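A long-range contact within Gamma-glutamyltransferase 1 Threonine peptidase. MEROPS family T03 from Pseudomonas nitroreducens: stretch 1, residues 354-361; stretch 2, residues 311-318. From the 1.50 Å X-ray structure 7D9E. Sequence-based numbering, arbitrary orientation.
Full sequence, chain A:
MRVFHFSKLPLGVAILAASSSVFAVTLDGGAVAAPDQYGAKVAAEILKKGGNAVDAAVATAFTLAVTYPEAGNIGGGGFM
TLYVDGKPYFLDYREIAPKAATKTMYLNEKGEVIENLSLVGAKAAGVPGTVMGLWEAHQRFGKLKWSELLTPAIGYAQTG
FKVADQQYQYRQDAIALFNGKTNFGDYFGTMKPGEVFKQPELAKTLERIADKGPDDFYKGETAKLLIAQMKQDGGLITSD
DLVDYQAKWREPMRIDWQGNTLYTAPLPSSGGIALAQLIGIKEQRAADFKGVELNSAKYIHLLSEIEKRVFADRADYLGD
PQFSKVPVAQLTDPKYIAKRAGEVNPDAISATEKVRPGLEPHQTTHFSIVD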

ATOM      1  N   LYS A 354     -28.577  -8.020  -4.284  1.00 36.66           N
ATOM      2  CA  LYS A 354     -29.330  -6.839  -3.889  1.00 40.53           C
ATOM      3  C   LYS A 354     -28.452  -5.742  -3.303  1.00 39.12           C
ATOM      4  O   LYS A 354     -28.956  -4.649  -3.039  1.00 39.25           O
ATOM      5  CB  LYS A 354     -30.407  -7.222  -2.872  1.00 36.26           C
ATOM      6  CG  LYS A 354     -31.542  -8.049  -3.448  1.00 46.95           C
ATOM      7  CD  LYS A 354     -32.580  -8.381  -2.381  1.00 55.47           C
ATOM      8  N   VAL A 355     -27.168  -6.000  -3.076  1.00 33.70           N
ATOM      9  CA  VAL A 355     -26.248  -4.941  -2.680  1.00 28.79           C
ATOM     10  C   VAL A 355     -25.894  -4.146  -3.930  1.00 41.48           C
ATOM     11  O   VAL A 355     -25.378  -4.704  -4.903  1.00 43.86           O
ATOM     12  CB  VAL A 355     -24.991  -5.515  -2.014  1.00 29.38           C
ATOM     13  CG1 VAL A 355     -24.081  -4.395  -1.532  1.00 27.85           C
ATOM     14  CG2 VAL A 355     -25.386  -6.396  -0.857  1.00 28.60           C
ATOM     15  N   ARG A 356     -26.184  -2.850  -3.912  1.00 32.81           N
ATOM     16  CA  ARG A 356     -25.981  -1.983  -5.060  1.00 32.05           C
ATOM     17  C   ARG A 356     -25.055  -0.833  -4.684  1.00 27.31           C
ATOM     18  O   ARG A 356     -24.921  -0.493  -3.503  1.00 28.60           O
ATOM     19  CB  ARG A 356     -27.326  -1.391  -5.506  1.00 29.94           C
ATOM     20  CG  ARG A 356     -28.418  -2.408  -5.812  1.00 41.51           C
ATOM     21  CD  ARG A 356     -28.031  -3.394  -6.905  1.00 48.32           C
ATOM     22  NE  ARG A 356     -27.391  -2.754  -8.051  1.00 53.98           N
ATOM     23  N   PRO A 357     -24.401  -0.207  -5.666  1.00 33.32           N
ATOM     24  CA  PRO A 357     -23.734   1.072  -5.397  1.00 27.15           C
ATOM     25  C   PRO A 357     -24.753   2.031  -4.800  1.00 26.31           C
ATOM     26  O   PRO A 357     -25.895   2.108  -5.257  1.00 29.63           O
ATOM     27  CB  PRO A 357     -23.266   1.531  -6.784  1.00 32.44           C
ATOM     28  CG  PRO A 357     -23.195   0.275  -7.603  1.00 36.12           C
ATOM     29  CD  PRO A 357     -24.340  -0.573  -7.096  1.00 31.49           C
ATOM     30  N   GLY A 358     -24.334   2.766  -3.768  1.00 27.31           N
ATOM     31  CA  GLY A 358     -25.294   3.422  -2.891  1.00 29.56           C
ATOM     32  C   GLY A 358     -25.976   4.645  -3.451  1.00 30.34           C
ATOM     33  O   GLY A 358     -27.001   5.068  -2.906  1.00 31.54           O
ATOM     34  N   LEU A 359     -25.434   5.236  -4.516  1.00 29.47           N
ATOM     35  CA  LEU A 359     -26.056   6.390  -5.142  1.00 30.86           C
ATOM     36  C   LEU A 359     -27.063   5.994  -6.218  1.00 33.22           C
ATOM     37  O   LEU A 359     -27.765   6.865  -6.741  1.00 38.26           O
ATOM     38  CB  LEU A 359     -24.966   7.301  -5.716  1.00 27.86           C
ATOM     39  CG  LEU A 359     -23.869   7.659  -4.708  1.00 30.33           C
ATOM     40  CD1 LEU A 359     -22.764   8.455  -5.386  1.00 34.02           C
ATOM     41  CD2 LEU A 359     -24.399   8.417  -3.498  1.00 36.70           C
ATOM     42  N   GLU A 360     -27.170   4.708  -6.536  1.00 34.30           N
ATOM     43  CA  GLU A 360     -28.111   4.251  -7.559  1.00 35.47           C
ATOM     44  C   GLU A 360     -29.529   4.350  -7.017  1.00 32.53           C
ATOM     45  O   GLU A 360     -29.826   3.742  -5.975  1.00 37.57           O
ATOM     46  CB  GLU A 360     -27.788   2.801  -7.919  1.00 34.51           C
ATOM     47  N   PRO A 361     -30.432   5.098  -7.671  1.00 41.85           N
ATOM     48  CA  PRO A 361     -31.806   5.198  -7.177  1.00 53.42           C
ATOM     49  C   PRO A 361     -32.604   3.922  -7.395  1.00 62.91           C
ATOM     50  O   PRO A 361     -32.183   3.039  -8.144  1.00 64.88           O
ATOM     51  CB  PRO A 361     -32.409   6.335  -8.021  1.00 38.35           C
ATOM     52  CG  PRO A 361     -31.238   6.993  -8.701  1.00 47.28           C
ATOM     53  CD  PRO A 361     -30.242   5.901  -8.892  1.00 41.63           C
TER
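Stretch 2, residues 311-318: FADRADYL

The most unusual feature of this contact is that two side chains of a helix take up consecutive backbone NH groups of a turn. Gly 358 N donates a hydrogen bond to Asp 313 OD1 at 2.8 Å, with an angle of 157° at the hydrogen. Leu 359 N donates to Tyr 317 OH at 3.0 Å, with a more bent angle of 136°.

Stretch 2 is helical from Phe 311 to Tyr 317, and the helix begins earlier in the chain. Leu 318 is the first residue to leave helical phi/psi. Within the helix, Tyr 317 N donates a hydrogen bond to Asp 313 O at 3.1 Å. Asp 313 and Tyr 317 are four residues apart, about one helical turn, so both side chains can reach the same short segment.

That segment is a type I beta turn from Pro 357 to Glu 360. It is closed by a hydrogen bond from Glu 360 N to Pro 357 O at 3.2 Å. The NH groups of Gly 358 and Leu 359, inside the turn, go to the helix instead.

The CA atoms nearest each other across the stretches are those of Pro 357 and Asp 313, 4.7 Å apart. The contact advances along both stretches in the same sense. Val 355 meets Ala 312, and Leu 359 meets Tyr 317.

At the start, Ala 312 points its CB toward stretch 1. Val 355 CG1 lies 4.0 Å from Ala 312 CB, an apolar contact. Arg 356 O is 3.8 Å from the same Ala 312 CB. The CB of Arg 356 itself points away from the helix.

Pro 357 is the most heavily covered residue of the contact. Pro 357 CG lies 3.9 Å from Ala 312 O and 3.6 Å from Asp 316 CG. Pro 357 CB is 3.6 Å from Tyr 317 CZ. The proline ring thus touches residues on successive turns of the helix.

Asp 313 points its CB sideways, but its carboxylate comes nearer and reaches Gly 358. The other oxygen, OD2, is hydrogen-bonded elsewhere in the structure.

The CA-to-CB bond of Tyr 317 points toward stretch 1, with chi1 in the m rotamer. Leu 359 CD1 sits over one face of the Tyr 317 ring, 4.1 Å from the ring centroid and 19° off the normal, a CH-pi contact. Leu 359 CB is also 3.8 Å from Tyr 317 CZ. Tyr 317 OH accepts the hydrogen bond but also lies 3.1 Å from Leu 359 CB and 3.2 Å from Pro 357 CB, so the hydroxyl is packed by carbon as well.

The surface buried between the two stretches is 317 Å², both sides summed.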

ATOM      1  N   PHE A 311     -17.396  -2.132  -0.865  1.00 19.27           N
ATOM      2  CA  PHE A 311     -16.851  -2.595  -2.132  1.00 18.56           C
ATOM      3  C   PHE A 311     -17.824  -2.375  -3.279  1.00 20.05           C
ATOM      4  O   PHE A 311     -17.387  -2.224  -4.426  1.00 21.23           O
ATOM      5  CB  PHE A 311     -16.402  -4.044  -2.030  1.00 17.74           C
ATOM      6  CG  PHE A 311     -15.016  -4.175  -1.461  1.00 18.01           C
ATOM      7  CD1 PHE A 311     -13.911  -4.087  -2.294  1.00 19.74           C
ATOM      8  CD2 PHE A 311     -14.817  -4.325  -0.093  1.00 19.68           C
ATOM      9  CE1 PHE A 311     -12.629  -4.174  -1.776  1.00 20.71           C
ATOM     10  CE2 PHE A 311     -13.517  -4.410   0.435  1.00 19.54           C
ATOM     11  CZ  PHE A 311     -12.439  -4.347  -0.410  1.00 18.95           C
ATOM     12  N   ALA A 312     -19.131  -2.339  -3.004  1.00 20.65           N
ATOM     13  CA  ALA A 312     -20.068  -1.974  -4.067  1.00 23.24           C
ATOM     14  C   ALA A 312     -19.778  -0.574  -4.598  1.00 24.21           C
ATOM     15  O   ALA A 312     -19.771  -0.353  -5.820  1.00 24.11           O
ATOM     16  CB  ALA A 312     -21.510  -2.052  -3.566  1.00 22.46           C
ATOM     17  N   ASP A 313     -19.534   0.381  -3.694  1.00 21.36           N
ATOM     18  CA  ASP A 313     -19.262   1.756  -4.094  1.00 19.64           C
ATOM     19  C   ASP A 313     -17.899   1.877  -4.767  1.00 21.25           C
ATOM     20  O   ASP A 313     -17.742   2.622  -5.751  1.00 21.22           O
ATOM     21  CB  ASP A 313     -19.286   2.672  -2.873  1.00 21.10           C
ATOM     22  CG  ASP A 313     -20.678   2.945  -2.349  1.00 26.56           C
ATOM     23  OD1 ASP A 313     -21.657   2.431  -2.925  1.00 26.89           O
ATOM     24  OD2 ASP A 313     -20.794   3.703  -1.355  1.00 26.12           O
ATOM     25  N   ARG A 314     -16.900   1.187  -4.220  1.00 19.85           N
ATOM     26  CA  ARG A 314     -15.542   1.238  -4.764  1.00 16.95           C
ATOM     27  C   ARG A 314     -15.518   0.843  -6.235  1.00 19.86           C
ATOM     28  O   ARG A 314     -14.887   1.527  -7.061  1.00 21.41           O
ATOM     29  CB  ARG A 314     -14.652   0.300  -3.934  1.00 18.70           C
ATOM     30  CG  ARG A 314     -13.192   0.250  -4.380  1.00 19.84           C
ATOM     31  CD  ARG A 314     -12.396  -0.800  -3.570  1.00 21.29           C
ATOM     32  NE  ARG A 314     -10.960  -0.651  -3.788  1.00 20.63           N
ATOM     33  CZ  ARG A 314     -10.303  -1.057  -4.881  1.00 32.89           C
ATOM     34  NH1 ARG A 314     -10.931  -1.664  -5.885  1.00 28.22           N
ATOM     35  NH2 ARG A 314      -8.999  -0.837  -4.989  1.00 26.50           N
ATOM     36  N   ALA A 315     -16.241  -0.224  -6.591  1.00 20.86           N
ATOM     37  CA  ALA A 315     -16.171  -0.739  -7.953  1.00 22.54           C
ATOM     38  C   ALA A 315     -16.869   0.176  -8.948  1.00 23.80           C
ATOM     39  O   ALA A 315     -16.506   0.206 -10.131  1.00 27.06           O
ATOM     40  CB  ALA A 315     -16.812  -2.128  -8.022  1.00 25.41           C
ATOM     41  N   ASP A 316     -17.860   0.930  -8.498  1.00 23.43           N
ATOM     42  CA  ASP A 316     -18.688   1.678  -9.430  1.00 25.50           C
ATOM     43  C   ASP A 316     -18.189   3.094  -9.652  1.00 27.15           C
ATOM     44  O   ASP A 316     -18.288   3.609 -10.776  1.00 29.68           O
ATOM     45  CB  ASP A 316     -20.125   1.720  -8.894  1.00 25.70           C
ATOM     46  CG  ASP A 316     -21.151   1.950  -9.979  1.00 39.48           C
ATOM     47  OD1 ASP A 316     -21.222   1.147 -10.934  1.00 44.28           O
ATOM     48  OD2 ASP A 316     -21.899   2.936  -9.857  1.00 39.54           O
ATOM     49  N   TYR A 317     -17.666   3.744  -8.609  1.00 24.70           N
ATOM     50  CA  TYR A 317     -17.471   5.182  -8.644  1.00 23.67           C
ATOM     51  C   TYR A 317     -16.026   5.644  -8.689  1.00 21.10           C
ATOM     52  O   TYR A 317     -15.786   6.777  -9.111  1.00 24.85           O
ATOM     53  CB  TYR A 317     -18.116   5.841  -7.413  1.00 25.23           C
ATOM     54  CG  TYR A 317     -19.585   5.552  -7.279  1.00 23.39           C
ATOM     55  CD1 TYR A 317     -20.483   5.957  -8.256  1.00 28.66           C
ATOM     56  CD2 TYR A 317     -20.070   4.877  -6.175  1.00 23.49           C
ATOM     57  CE1 TYR A 317     -21.838   5.692  -8.134  1.00 28.57           C
ATOM     58  CE2 TYR A 317     -21.421   4.611  -6.043  1.00 27.60           C
ATOM     59  CZ  TYR A 317     -22.294   5.008  -7.025  1.00 28.65           C
ATOM     60  OH  TYR A 317     -23.636   4.737  -6.908  1.00 30.79           O
ATOM     61  N   LEU A 318     -15.073   4.842  -8.238  1.00 20.47           N
ATOM     62  CA  LEU A 318     -13.770   5.370  -7.856  1.00 19.94           C
ATOM     63  C   LEU A 318     -12.694   5.182  -8.924  1.00 21.34           C
ATOM     64  O   LEU A 318     -12.601   4.140  -9.585  1.00 22.82           O
ATOM     65  CB  LEU A 318     -13.307   4.797  -6.518  1.00 19.57           C
ATOM     66  CG  LEU A 318     -14.323   4.954  -5.380  1.00 21.48           C
ATOM     67  CD1 LEU A 318     -13.674   4.498  -4.088  1.00 19.74           C
ATOM     68  CD2 LEU A 318     -14.786   6.377  -5.216  1.00 20.75           C
TER